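PDB 3OC7: enoyl-CoA hydratase from Mycobacterium avium, which probably catalyses the addition of water to the double bond of enoyl-CoA thioesters in fatty acid metabolism, as a member of the crotonase family. Local coordinates for residues Ala7-Ala12 with Ser41-Gly46; Arg23-Ser28 with Val60-Gly65; Phe141-Ala146 with Arg170-Gly175; Pro161-Arg166 with Glu184-Ile189. One frame throughout, in Å; residues are numbered along the deposited sequence.

Interaction 1 of 4, residues Ala7-Ala12 with Ser41-Gly46; sequences ALVDYA and SQLHQG
The carboxamide of Q42 reaches from helix 37-52 to the backbone at the start of strand 9-12. Q42 OE1 takes the N-H of L8 on a lone pair, in the plane of the amide, with L8 N to Q42 OE1 at 2.9 Å. The bond is bent, 144° at the hydrogen. The N-H of V9 points to the same oxygen, but V9 N to Q42 OE1 is 3.3 Å and this second bond is weak. On the other branch of the amide, Q42 NE2 gives a hydrogen to a water that in turn donates weakly to A7 O, so both ends of the carboxamide are engaged with the residues around the cis peptide that joins A7 to L8.

Below the polar tip, V9 makes apolar contact with Q42 and L43. The side chains of V9 and Q42 run antiparallel past one another, V9 CG2 lying 3.8 Å from Q42 CB. The other branch, V9 CG1, stands anti to the backbone N (chi1 -178°) and meets L43 CD2 at 3.9 Å, the two side chains crossing at about a right angle. Separately, one turn further along the helix, the edge of the Y11 ring approaches a carbonyl oxygen, with Y11 CE2 3.7 Å from G46 O.

What positions the strand is its neighbour: L8, D10 and A12 exchange backbone hydrogen bonds with N27, T25 and R23. Strand 9-12 is the outermost strand of the six-stranded sheet at this end, and its short axis runs 13° from that of helix segment 41-46, which L43 also ties to L26 of strand 21-26 and L100 of helix 86-106.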
loop_
_atom_site.group_PDB
_atom_site.type_symbol
_atom_site.label_atom_id
_atom_site.label_comp_id
_atom_site.label_asym_id
_atom_site.label_seq_id
_atom_site.Cartn_x
_atom_site.Cartn_y
_atom_site.Cartn_z
ATOM N N ALA A 7 39.283 2.645 1.987
ATOM C CA ALA A 7 38.398 3.804 2.220
ATOM C C ALA A 7 38.253 4.561 0.891
ATOM O O ALA A 7 39.220 4.588 0.111
ATOM C CB ALA A 7 38.987 4.700 3.294
ATOM N N LEU A 8 37.106 5.191 0.597
ATOM C CA LEU A 8 35.936 5.386 1.482
ATOM C C LEU A 8 34.838 4.312 1.317
ATOM O O LEU A 8 33.885 4.273 2.107
ATOM C CB LEU A 8 35.342 6.793 1.257
ATOM C CG LEU A 8 36.234 8.035 1.422
ATOM C CD1 LEU A 8 35.494 9.279 0.980
ATOM C CD2 LEU A 8 36.693 8.201 2.874
ATOM N N VAL A 9 34.980 3.473 0.289
ATOM C CA VAL A 9 34.141 2.284 0.047
ATOM C C VAL A 9 35.071 1.082 -0.188
ATOM O O VAL A 9 35.990 1.154 -1.037
ATOM C CB VAL A 9 33.198 2.461 -1.202
ATOM C CG1 VAL A 9 32.305 1.232 -1.408
ATOM C CG2 VAL A 9 32.344 3.723 -1.088
ATOM N N ASP A 10 34.859 -0.007 0.558
ATOM C CA ASP A 10 35.621 -1.262 0.333
ATOM C C ASP A 10 34.843 -2.263 -0.535
ATOM O O ASP A 10 33.630 -2.402 -0.376
ATOM C CB ASP A 10 36.028 -1.926 1.664
ATOM C CG ASP A 10 36.796 -3.243 1.458
ATOM O OD1 ASP A 10 38.008 -3.202 1.137
ATOM O OD2 ASP A 10 36.193 -4.326 1.603
ATOM N N TYR A 11 35.539 -2.950 -1.447
ATOM C CA TYR A 11 34.959 -3.982 -2.329
ATOM C C TYR A 11 35.531 -5.355 -1.992
ATOM O O TYR A 11 36.759 -5.521 -1.957
ATOM C CB TYR A 11 35.263 -3.661 -3.805
ATOM C CG TYR A 11 34.624 -4.630 -4.809
ATOM C CD1 TYR A 11 35.216 -5.873 -5.108
ATOM C CD2 TYR A 11 33.436 -4.307 -5.464
ATOM C CE1 TYR A 11 34.625 -6.756 -6.029
ATOM C CE2 TYR A 11 32.836 -5.185 -6.378
ATOM C CZ TYR A 11 33.439 -6.409 -6.654
ATOM O OH TYR A 11 32.840 -7.273 -7.548
ATOM N N ALA A 12 34.649 -6.321 -1.745
ATOM C CA ALA A 12 35.016 -7.737 -1.563
ATOM C C ALA A 12 34.198 -8.645 -2.496
ATOM O O ALA A 12 32.960 -8.682 -2.422
ATOM C CB ALA A 12 34.854 -8.166 -0.100
ATOM N N SER A 41 31.039 8.718 -5.920
ATOM C CA SER A 41 31.763 8.171 -7.094
ATOM C C SER A 41 32.245 6.726 -6.886
ATOM O O SER A 41 32.122 5.877 -7.793
ATOM C CB SER A 41 32.959 9.066 -7.503
ATOM O OG SER A 41 32.521 10.329 -7.975
ATOM N N GLN A 42 32.788 6.452 -5.693
ATOM C CA GLN A 42 33.255 5.101 -5.364
ATOM C C GLN A 42 32.136 4.045 -5.270
ATOM O O GLN A 42 32.366 2.878 -5.616
ATOM C CB GLN A 42 34.159 5.096 -4.111
ATOM C CG GLN A 42 35.531 5.809 -4.357
ATOM C CD GLN A 42 36.364 6.036 -3.095
ATOM O OE1 GLN A 42 36.364 5.215 -2.177
ATOM N NE2 GLN A 42 37.108 7.144 -3.065
ATOM N N LEU A 43 30.935 4.449 -4.824
ATOM C CA LEU A 43 29.764 3.545 -4.874
ATOM C C LEU A 43 29.299 3.213 -6.307
ATOM O O LEU A 43 28.985 2.042 -6.614
ATOM C CB LEU A 43 28.576 4.100 -4.076
ATOM C CG LEU A 43 28.320 3.757 -2.613
ATOM C CD1 LEU A 43 26.830 3.995 -2.295
ATOM C CD2 LEU A 43 28.664 2.312 -2.284
ATOM N N HIS A 44 29.225 4.224 -7.189
ATOM C CA HIS A 44 28.947 3.976 -8.619
ATOM C C HIS A 44 29.949 2.943 -9.219
ATOM O O HIS A 44 29.540 1.968 -9.880
ATOM C CB HIS A 44 28.955 5.287 -9.452
ATOM C CG HIS A 44 27.709 6.138 -9.327
ATOM N ND1 HIS A 44 26.561 5.898 -10.062
ATOM C CD2 HIS A 44 27.469 7.280 -8.627
ATOM C CE1 HIS A 44 25.654 6.821 -9.776
ATOM N NE2 HIS A 44 26.175 7.664 -8.902
ATOM N N GLN A 45 31.254 3.128 -8.961
ATOM C CA GLN A 45 32.267 2.223 -9.527
ATOM C C GLN A 45 32.149 0.805 -8.936
ATOM O O GLN A 45 32.275 -0.194 -9.662
ATOM C CB GLN A 45 33.691 2.786 -9.346
ATOM C CG GLN A 45 34.794 2.009 -10.105
ATOM C CD GLN A 45 34.543 1.926 -11.622
ATOM O OE1 GLN A 45 34.367 2.948 -12.292
ATOM N NE2 GLN A 45 34.514 0.712 -12.159
ATOM N N GLY A 46 31.852 0.719 -7.631
ATOM C CA GLY A 46 31.641 -0.595 -6.990
ATOM C C GLY A 46 30.466 -1.393 -7.548
ATOM O O GLY A 46 30.554 -2.618 -7.742
HETATM O O HOH W 1 39.608 7.778 -1.026
#

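Interaction 2 of 4, residues Arg23-Ser28 with Val60-Gly65; sequences RLTLNS and VLAHTG
R23 sends its side chain across the neighbouring strand toward V60 and A62, three residues whose side chains stand on one face of the sheet. From CB the chain leaves with CG anti to the backbone N (chi1 -176°), and R23 CG passes 4.1 Å from V60 O. The bend at chi3 (-82°) turns NE out of the extended line; beyond it the guanidinium lies against the next strand: V60 CG1 is over the centre of one of its faces, 4.2 Å above the plane, while R23 NH1 comes to 3.6 Å from A62 CB. T25 follows on the same face. Its methyl, T25 CG2, rests against the backbone at H63 and T64 and meets T64 CG2 at 3.9 Å.

The backbones beneath are joined by four hydrogen bonds, alternating in direction: L24 N to V60 O, A62 N to L24 O, L26 N to A62 O and T64 N to L26 O, all between 2.9 and 3.0 Å. Past the last bridge a side-chain bond continues the pairing, T64 OG1 donating to N27 OD1 over 2.9 Å; N27 ND2 is held by D6 O.

The other face carries L24, L26, L61 and H63. L26 CD2 and L61 CD1 touch there at 4.3 Å, and helix 37-52 packs on L24 and L26 through L47, L39 and L43. H63 turns away, ND1 donating to T64 O and NE2 bonded to the backbone N of D116. Two adjacent parallel strands with the intervening helix packed against one of them make this a parallel beta-alpha-beta unit within the crotonase fold, whose spiral is built of beta-beta-alpha turns.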
loop_
_atom_site.group_PDB
_atom_site.type_symbol
_atom_site.label_atom_id
_atom_site.label_comp_id
_atom_site.label_asym_id
_atom_site.label_seq_id
_atom_site.Cartn_x
_atom_site.Cartn_y
_atom_site.Cartn_z
ATOM N N ARG A 23 30.340 -7.703 -1.579
ATOM C CA ARG A 23 30.041 -6.823 -0.428
ATOM C C ARG A 23 30.667 -5.440 -0.631
ATOM O O ARG A 23 31.894 -5.342 -0.823
ATOM C CB ARG A 23 30.533 -7.461 0.882
ATOM C CG ARG A 23 30.196 -6.707 2.180
ATOM C CD ARG A 23 30.642 -7.490 3.421
ATOM N NE ARG A 23 29.662 -8.514 3.789
ATOM C CZ ARG A 23 28.874 -8.465 4.864
ATOM N NH1 ARG A 23 28.959 -7.451 5.717
ATOM N NH2 ARG A 23 28.001 -9.438 5.092
ATOM N N LEU A 24 29.831 -4.392 -0.621
ATOM C CA LEU A 24 30.272 -2.987 -0.671
ATOM C C LEU A 24 30.100 -2.359 0.710
ATOM O O LEU A 24 28.957 -2.219 1.190
ATOM C CB LEU A 24 29.460 -2.188 -1.721
ATOM C CG LEU A 24 29.412 -2.691 -3.171
ATOM C CD1 LEU A 24 28.524 -1.839 -4.066
ATOM C CD2 LEU A 24 30.811 -2.817 -3.804
ATOM N N THR A 25 31.205 -1.995 1.370
ATOM C CA THR A 25 31.138 -1.470 2.748
ATOM C C THR A 25 31.441 0.030 2.814
ATOM O O THR A 25 32.553 0.468 2.465
ATOM C CB THR A 25 32.126 -2.223 3.726
ATOM O OG1 THR A 25 31.938 -3.645 3.610
ATOM C CG2 THR A 25 31.960 -1.773 5.217
ATOM N N LEU A 26 30.471 0.813 3.290
ATOM C CA LEU A 26 30.694 2.249 3.582
ATOM C C LEU A 26 31.695 2.384 4.752
ATOM O O LEU A 26 31.450 1.847 5.837
ATOM C CB LEU A 26 29.370 2.977 3.906
ATOM C CG LEU A 26 28.188 2.869 2.930
ATOM C CD1 LEU A 26 26.920 3.471 3.517
ATOM C CD2 LEU A 26 28.512 3.523 1.602
ATOM N N ASN A 27 32.811 3.086 4.524
ATOM C CA ASN A 27 33.948 3.148 5.492
ATOM C C ASN A 27 34.604 4.547 5.546
ATOM O O ASN A 27 35.784 4.728 5.169
ATOM C CB ASN A 27 34.980 2.046 5.161
ATOM C CG ASN A 27 36.058 1.876 6.243
ATOM O OD1 ASN A 27 35.821 2.057 7.450
ATOM N ND2 ASN A 27 37.254 1.485 5.804
ATOM N N SER A 28 33.813 5.523 5.990
ATOM C CA SER A 28 34.211 6.935 6.069
ATOM C C SER A 28 33.960 7.432 7.521
ATOM O O SER A 28 33.098 8.275 7.749
ATOM C CB SER A 28 33.428 7.761 5.005
ATOM O OG SER A 28 33.775 9.141 4.987
ATOM N N VAL A 60 25.557 -7.069 -1.255
ATOM C CA VAL A 60 25.238 -6.568 0.103
ATOM C C VAL A 60 25.849 -5.172 0.315
ATOM O O VAL A 60 27.059 -4.988 0.079
ATOM C CB VAL A 60 25.730 -7.547 1.222
ATOM C CG1 VAL A 60 25.505 -6.953 2.648
ATOM C CG2 VAL A 60 25.082 -8.938 1.064
ATOM N N LEU A 61 25.022 -4.196 0.724
ATOM C CA LEU A 61 25.486 -2.848 1.081
ATOM C C LEU A 61 25.579 -2.751 2.619
ATOM O O LEU A 61 24.537 -2.661 3.301
ATOM C CB LEU A 61 24.543 -1.771 0.506
ATOM C CG LEU A 61 24.846 -0.278 0.747
ATOM C CD1 LEU A 61 26.232 0.169 0.210
ATOM C CD2 LEU A 61 23.725 0.632 0.178
ATOM N N ALA A 62 26.819 -2.751 3.151
ATOM C CA ALA A 62 27.139 -2.806 4.591
ATOM C C ALA A 62 27.826 -1.507 5.071
ATOM O O ALA A 62 28.044 -0.586 4.263
ATOM C CB ALA A 62 28.020 -4.041 4.873
ATOM N N HIS A 63 28.140 -1.417 6.375
ATOM C CA HIS A 63 28.834 -0.224 6.941
ATOM C C HIS A 63 29.752 -0.587 8.116
ATOM O O HIS A 63 29.529 -1.612 8.790
ATOM C CB HIS A 63 27.840 0.889 7.368
ATOM C CG HIS A 63 27.016 0.549 8.580
ATOM N ND1 HIS A 63 27.295 1.030 9.846
ATOM C CD2 HIS A 63 25.896 -0.207 8.710
ATOM C CE1 HIS A 63 26.393 0.574 10.700
ATOM N NE2 HIS A 63 25.537 -0.189 10.037
ATOM N N THR A 64 30.787 0.242 8.321
ATOM C CA THR A 64 31.549 0.262 9.585
ATOM C C THR A 64 30.967 1.346 10.501
ATOM O O THR A 64 30.197 2.208 10.056
ATOM C CB THR A 64 33.084 0.500 9.369
ATOM O OG1 THR A 64 33.306 1.787 8.785
ATOM C CG2 THR A 64 33.712 -0.589 8.501
ATOM N N GLY A 65 31.335 1.297 11.779
ATOM C CA GLY A 65 30.911 2.306 12.766
ATOM C C GLY A 65 29.463 2.252 13.263
ATOM O O GLY A 65 28.693 1.390 12.851
#

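Interaction 3 of 4, residues Phe141-Ala146 with Arg170-Gly175; sequences FALTEA and RYYLTG
Y172 O near the end of helix 165-174 and L143 O, across the contact, both receive hydrogens from one water, which itself accepts the N-H of A146. The three bonds differ in length: the water lies 2.6 Å from Y172 O, 3.0 Å from L143 O and 3.2 Å from A146 N. A second water bridges the neighbouring pair, accepting from L143 N and donating to Y171 O. No direct hydrogen bond crosses the contact, and these two waters link carbonyls of the last helical turn to the backbone of L143 and A146.

Helix 165-174 ends at T174, and G175, with positive phi (67°), turns the chain away. There G175 CA lies 3.4 Å from L143 O in a CA-H...O contact. This is the part of the crotonase fold where the small three-stranded parallel sheet, with strand 140-142 at its edge, meets a helix that also touches the second subunit.

L143 supplies the apolar filling. One methyl does the touching: L143 CD1 is 4.1 Å from Y171 CB, the side chains crossing at about a right angle, and 4.0 Å from Y172 CD1, coming obliquely at that ring. The phenol ends lead elsewhere, Y171 OH to R182 and Y172 OH to S156. T144 CG2, anti to its own carbonyl carbon, rests against G175 O, while Y172 also packs on T222 of the second subunit.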
loop_
_atom_site.group_PDB
_atom_site.type_symbol
_atom_site.label_atom_id
_atom_site.label_comp_id
_atom_site.label_asym_id
_atom_site.label_seq_id
_atom_site.Cartn_x
_atom_site.Cartn_y
_atom_site.Cartn_z
ATOM N N PHE A 141 15.964 5.570 13.561
ATOM C CA PHE A 141 15.477 6.307 12.383
ATOM C C PHE A 141 14.708 7.586 12.825
ATOM O O PHE A 141 13.873 7.514 13.749
ATOM C CB PHE A 141 14.513 5.406 11.565
ATOM C CG PHE A 141 15.068 4.017 11.223
ATOM C CD1 PHE A 141 14.976 2.949 12.134
ATOM C CD2 PHE A 141 15.679 3.778 9.985
ATOM C CE1 PHE A 141 15.497 1.680 11.818
ATOM C CE2 PHE A 141 16.187 2.509 9.656
ATOM C CZ PHE A 141 16.112 1.471 10.562
ATOM N N ALA A 142 14.973 8.748 12.198
ATOM C CA ALA A 142 14.206 10.004 12.457
ATOM C C ALA A 142 14.239 10.975 11.259
ATOM O O ALA A 142 15.315 11.226 10.702
ATOM C CB ALA A 142 14.714 10.708 13.735
ATOM N N LEU A 143 13.070 11.489 10.867
ATOM C CA LEU A 143 12.935 12.471 9.770
ATOM C C LEU A 143 12.676 13.863 10.375
ATOM O O LEU A 143 11.517 14.288 10.504
ATOM C CB LEU A 143 11.783 12.079 8.808
ATOM C CG LEU A 143 11.942 10.780 8.003
ATOM C CD1 LEU A 143 10.604 10.046 7.794
ATOM C CD2 LEU A 143 12.639 11.007 6.656
ATOM N N THR A 144 13.749 14.558 10.753
ATOM C CA THR A 144 13.636 15.858 11.444
ATOM C C THR A 144 13.745 17.095 10.543
ATOM O O THR A 144 13.943 18.217 11.055
ATOM C CB THR A 144 14.662 15.965 12.593
ATOM O OG1 THR A 144 15.976 15.732 12.068
ATOM C CG2 THR A 144 14.323 14.969 13.722
ATOM N N GLU A 145 13.594 16.906 9.226
ATOM C CA GLU A 145 13.688 17.987 8.219
ATOM C C GLU A 145 12.865 19.247 8.537
ATOM O O GLU A 145 13.403 20.367 8.474
ATOM C CB GLU A 145 13.375 17.478 6.786
ATOM C CG GLU A 145 14.483 16.656 6.077
ATOM C CD GLU A 145 14.658 15.209 6.557
ATOM O OE1 GLU A 145 13.932 14.718 7.451
ATOM O OE2 GLU A 145 15.569 14.545 6.002
ATOM N N ALA A 146 11.592 19.078 8.906
ATOM C CA ALA A 146 10.715 20.234 9.183
ATOM C C ALA A 146 11.202 21.075 10.365
ATOM O O ALA A 146 11.005 22.294 10.379
ATOM C CB ALA A 146 9.270 19.794 9.390
ATOM N N ARG A 170 2.514 10.653 9.073
ATOM C CA ARG A 170 2.873 10.814 10.499
ATOM C C ARG A 170 4.342 11.244 10.673
ATOM O O ARG A 170 4.620 12.324 11.225
ATOM C CB ARG A 170 2.597 9.521 11.303
ATOM C CG ARG A 170 3.029 9.602 12.788
ATOM C CD ARG A 170 2.937 8.259 13.516
ATOM N NE ARG A 170 3.301 8.377 14.939
ATOM C CZ ARG A 170 3.014 7.449 15.851
ATOM N NH1 ARG A 170 2.353 6.347 15.503
ATOM N NH2 ARG A 170 3.382 7.621 17.117
ATOM N N TYR A 171 5.278 10.430 10.180
ATOM C CA TYR A 171 6.704 10.612 10.489
ATOM C C TYR A 171 7.356 11.837 9.774
ATOM O O TYR A 171 8.252 12.469 10.349
ATOM C CB TYR A 171 7.495 9.273 10.350
ATOM C CG TYR A 171 7.120 8.259 11.443
ATOM C CD1 TYR A 171 7.412 8.521 12.787
ATOM C CD2 TYR A 171 6.443 7.070 11.143
ATOM C CE1 TYR A 171 7.041 7.616 13.808
ATOM C CE2 TYR A 171 6.069 6.143 12.175
ATOM C CZ TYR A 171 6.382 6.442 13.493
ATOM O OH TYR A 171 6.027 5.555 14.499
ATOM N N TYR A 172 6.876 12.186 8.574
ATOM C CA TYR A 172 7.245 13.455 7.878
ATOM C C TYR A 172 6.872 14.722 8.702
ATOM O O TYR A 172 7.589 15.743 8.655
ATOM C CB TYR A 172 6.553 13.541 6.483
ATOM C CG TYR A 172 7.246 12.866 5.263
ATOM C CD1 TYR A 172 7.903 11.637 5.377
ATOM C CD2 TYR A 172 7.153 13.430 3.971
ATOM C CE1 TYR A 172 8.499 11.013 4.257
ATOM C CE2 TYR A 172 7.760 12.811 2.847
ATOM C CZ TYR A 172 8.417 11.602 2.999
ATOM O OH TYR A 172 9.009 10.999 1.883
ATOM N N LEU A 173 5.755 14.662 9.443
ATOM C CA LEU A 173 5.219 15.849 10.144
ATOM C C LEU A 173 5.558 15.935 11.647
ATOM O O LEU A 173 5.691 17.052 12.180
ATOM C CB LEU A 173 3.698 15.975 9.903
ATOM C CG LEU A 173 3.257 16.087 8.429
ATOM C CD1 LEU A 173 1.738 15.993 8.285
ATOM C CD2 LEU A 173 3.814 17.358 7.762
ATOM N N THR A 174 5.718 14.791 12.325
ATOM C CA THR A 174 6.065 14.771 13.769
ATOM C C THR A 174 7.569 14.792 14.088
ATOM O O THR A 174 7.963 15.221 15.184
ATOM C CB THR A 174 5.462 13.538 14.511
ATOM O OG1 THR A 174 6.146 12.341 14.084
ATOM C CG2 THR A 174 3.939 13.410 14.306
ATOM N N GLY A 175 8.400 14.284 13.177
ATOM C CA GLY A 175 9.850 14.147 13.448
ATOM C C GLY A 175 10.239 13.132 14.529
ATOM O O GLY A 175 11.387 13.144 15.001
HETATM O O HOH W 2 10.390 10.880 11.846
HETATM O O HOH W 3 10.132 16.258 8.728
#

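Interaction 4 of 4, residues Pro161-Arg166 with Glu184-Ile189; sequences PKLSAR and EEIGLI
S164 N gives the one hydrogen bond across this contact, to I186 O at the end of helix 180-186. It spans 3.0 Å and is fairly straight, 159° at the hydrogen, with the donor tilted 17° from the carbonyl plane. The same oxygen also receives a CA-H...O contact, L163 CA lying 3.3 Å from I186 O.

Two helix-end motifs meet here. Helix 180-186 closes in a Schellman motif at G187, whose positive phi (99°) belongs to a backbone conformation that by itself calls for glycine; with no side chain there, K162 O and L163 CA pass close to it. Across from it, S164 is the N-cap of helix 165-174, its OG bonded to A167 N. One helix thus ends where the other begins, and the bond from the N-cap residue joins them.

Apolar contact centres on a single methyl of L163. The first torsion (chi1 -68°) puts L163 CG anti to the carbonyl carbon, and from there L163 CD2 lies 3.9 Å from I186 CD1 and equally 3.9 Å from L188 CB. I186 also touches F178 and A167, and L188 touches F178.

Further bonds leave the contact: K162 NZ donates to G128 O, with a weak second bond to C130 O. R166 of the third subunit donates to G187 O and L188 O, and R166 of this chain does likewise on the second subunit.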
loop_
_atom_site.group_PDB
_atom_site.type_symbol
_atom_site.label_atom_id
_atom_site.label_comp_id
_atom_site.label_asym_id
_atom_site.label_seq_id
_atom_site.Cartn_x
_atom_site.Cartn_y
_atom_site.Cartn_z
ATOM N N PRO A 161 6.827 5.185 -2.631
ATOM C CA PRO A 161 6.332 3.886 -3.174
ATOM C C PRO A 161 6.330 2.711 -2.164
ATOM O O PRO A 161 5.645 1.719 -2.411
ATOM C CB PRO A 161 7.288 3.586 -4.354
ATOM C CG PRO A 161 7.980 4.877 -4.625
ATOM C CD PRO A 161 8.011 5.679 -3.364
ATOM N N LYS A 162 7.073 2.807 -1.047
ATOM C CA LYS A 162 7.272 1.653 -0.132
ATOM C C LYS A 162 6.658 1.772 1.295
ATOM O O LYS A 162 6.317 0.749 1.927
ATOM C CB LYS A 162 8.770 1.262 -0.090
ATOM C CG LYS A 162 9.403 1.074 -1.503
ATOM C CD LYS A 162 10.807 0.416 -1.482
ATOM C CE LYS A 162 11.400 0.399 -2.911
ATOM N NZ LYS A 162 12.658 -0.408 -3.048
ATOM N N LEU A 163 6.523 2.991 1.819
ATOM C CA LEU A 163 5.931 3.218 3.166
ATOM C C LEU A 163 4.406 3.191 3.070
ATOM O O LEU A 163 3.844 3.649 2.065
ATOM C CB LEU A 163 6.332 4.604 3.695
ATOM C CG LEU A 163 7.770 4.918 4.080
ATOM C CD1 LEU A 163 7.926 6.389 4.464
ATOM C CD2 LEU A 163 8.154 4.056 5.232
ATOM N N SER A 164 3.726 2.707 4.114
ATOM C CA SER A 164 2.269 2.926 4.160
ATOM C C SER A 164 1.921 4.436 4.130
ATOM O O SER A 164 2.701 5.278 4.642
ATOM C CB SER A 164 1.653 2.248 5.368
ATOM O OG SER A 164 1.818 3.032 6.534
ATOM N N ALA A 165 0.773 4.784 3.538
ATOM C CA ALA A 165 0.341 6.190 3.464
ATOM C C ALA A 165 0.265 6.896 4.841
ATOM O O ALA A 165 0.776 8.030 5.022
ATOM C CB ALA A 165 -1.007 6.299 2.729
ATOM N N ARG A 166 -0.396 6.240 5.804
ATOM C CA ARG A 166 -0.525 6.819 7.161
ATOM C C ARG A 166 0.837 7.031 7.849
ATOM O O ARG A 166 1.041 8.054 8.536
ATOM C CB ARG A 166 -1.462 5.976 8.065
ATOM C CG ARG A 166 -2.986 5.969 7.680
ATOM C CD ARG A 166 -3.587 7.394 7.640
ATOM N NE ARG A 166 -5.067 7.457 7.613
ATOM C CZ ARG A 166 -5.772 8.600 7.623
ATOM N NH1 ARG A 166 -5.141 9.774 7.608
ATOM N NH2 ARG A 166 -7.106 8.556 7.632
ATOM N N GLU A 184 10.002 -2.114 10.244
ATOM C CA GLU A 184 9.424 -3.268 9.555
ATOM C C GLU A 184 7.904 -3.118 9.378
ATOM O O GLU A 184 7.376 -3.329 8.283
ATOM C CB GLU A 184 9.767 -4.586 10.285
ATOM C CG GLU A 184 9.206 -5.871 9.610
ATOM C CD GLU A 184 9.345 -7.142 10.451
ATOM O OE1 GLU A 184 10.390 -7.377 11.094
ATOM O OE2 GLU A 184 8.371 -7.934 10.473
ATOM N N GLU A 185 7.210 -2.746 10.458
ATOM C CA GLU A 185 5.747 -2.539 10.431
ATOM C C GLU A 185 5.266 -1.580 9.321
ATOM O O GLU A 185 4.226 -1.857 8.672
ATOM C CB GLU A 185 5.220 -2.051 11.805
ATOM C CG GLU A 185 5.233 -3.100 12.941
ATOM C CD GLU A 185 5.050 -2.513 14.347
ATOM O OE1 GLU A 185 4.659 -1.332 14.486
ATOM O OE2 GLU A 185 5.304 -3.251 15.334
ATOM N N ILE A 186 6.013 -0.488 9.092
ATOM C CA ILE A 186 5.601 0.586 8.164
ATOM C C ILE A 186 6.117 0.455 6.708
ATOM O O ILE A 186 5.698 1.235 5.824
ATOM C CB ILE A 186 5.948 2.009 8.725
ATOM C CG1 ILE A 186 7.463 2.267 8.750
ATOM C CG2 ILE A 186 5.326 2.195 10.123
ATOM C CD1 ILE A 186 7.866 3.727 9.104
ATOM N N GLY A 187 7.036 -0.488 6.459
ATOM C CA GLY A 187 7.553 -0.705 5.095
ATOM C C GLY A 187 8.906 -0.051 4.817
ATOM O O GLY A 187 9.425 -0.157 3.683
ATOM N N LEU A 188 9.515 0.605 5.817
ATOM C CA LEU A 188 10.849 1.229 5.607
ATOM C C LEU A 188 11.957 0.168 5.418
ATOM O O LEU A 188 12.891 0.371 4.614
ATOM C CB LEU A 188 11.205 2.208 6.737
ATOM C CG LEU A 188 12.589 2.884 6.654
ATOM C CD1 LEU A 188 12.768 3.703 5.358
ATOM C CD2 LEU A 188 12.856 3.766 7.860
ATOM N N ILE A 189 11.857 -0.944 6.159
ATOM C CA ILE A 189 12.747 -2.124 5.971
ATOM C C ILE A 189 11.922 -3.386 5.749
ATOM O O ILE A 189 10.696 -3.385 5.986
ATOM C CB ILE A 189 13.771 -2.321 7.168
ATOM C CG1 ILE A 189 13.025 -2.697 8.463
ATOM C CG2 ILE A 189 14.657 -1.066 7.348
ATOM C CD1 ILE A 189 13.921 -2.973 9.683
#

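How the interactions relate
From the N terminus, strand 9-12 is met again by helix 37-52, closing interaction 1; before that helix, the chain lays down strand 21-26, which pairs with strand 58-63 in interaction 2. The two contacts therefore cross, and they touch, since strands 9-12 and 21-26 are neighbours in the six-stranded sheet. Interactions 3 and 4 come later and cross in the same way: 161-166 lies between the partners of interaction 3, and 184-189 follows both. They share helix 165-174, and F141 packs on L188 between them. The pairs lie on opposite sides of the chain's centre, interaction 1 and interaction 3 being about 30 Å apart between centres; the second pair borders the second subunit.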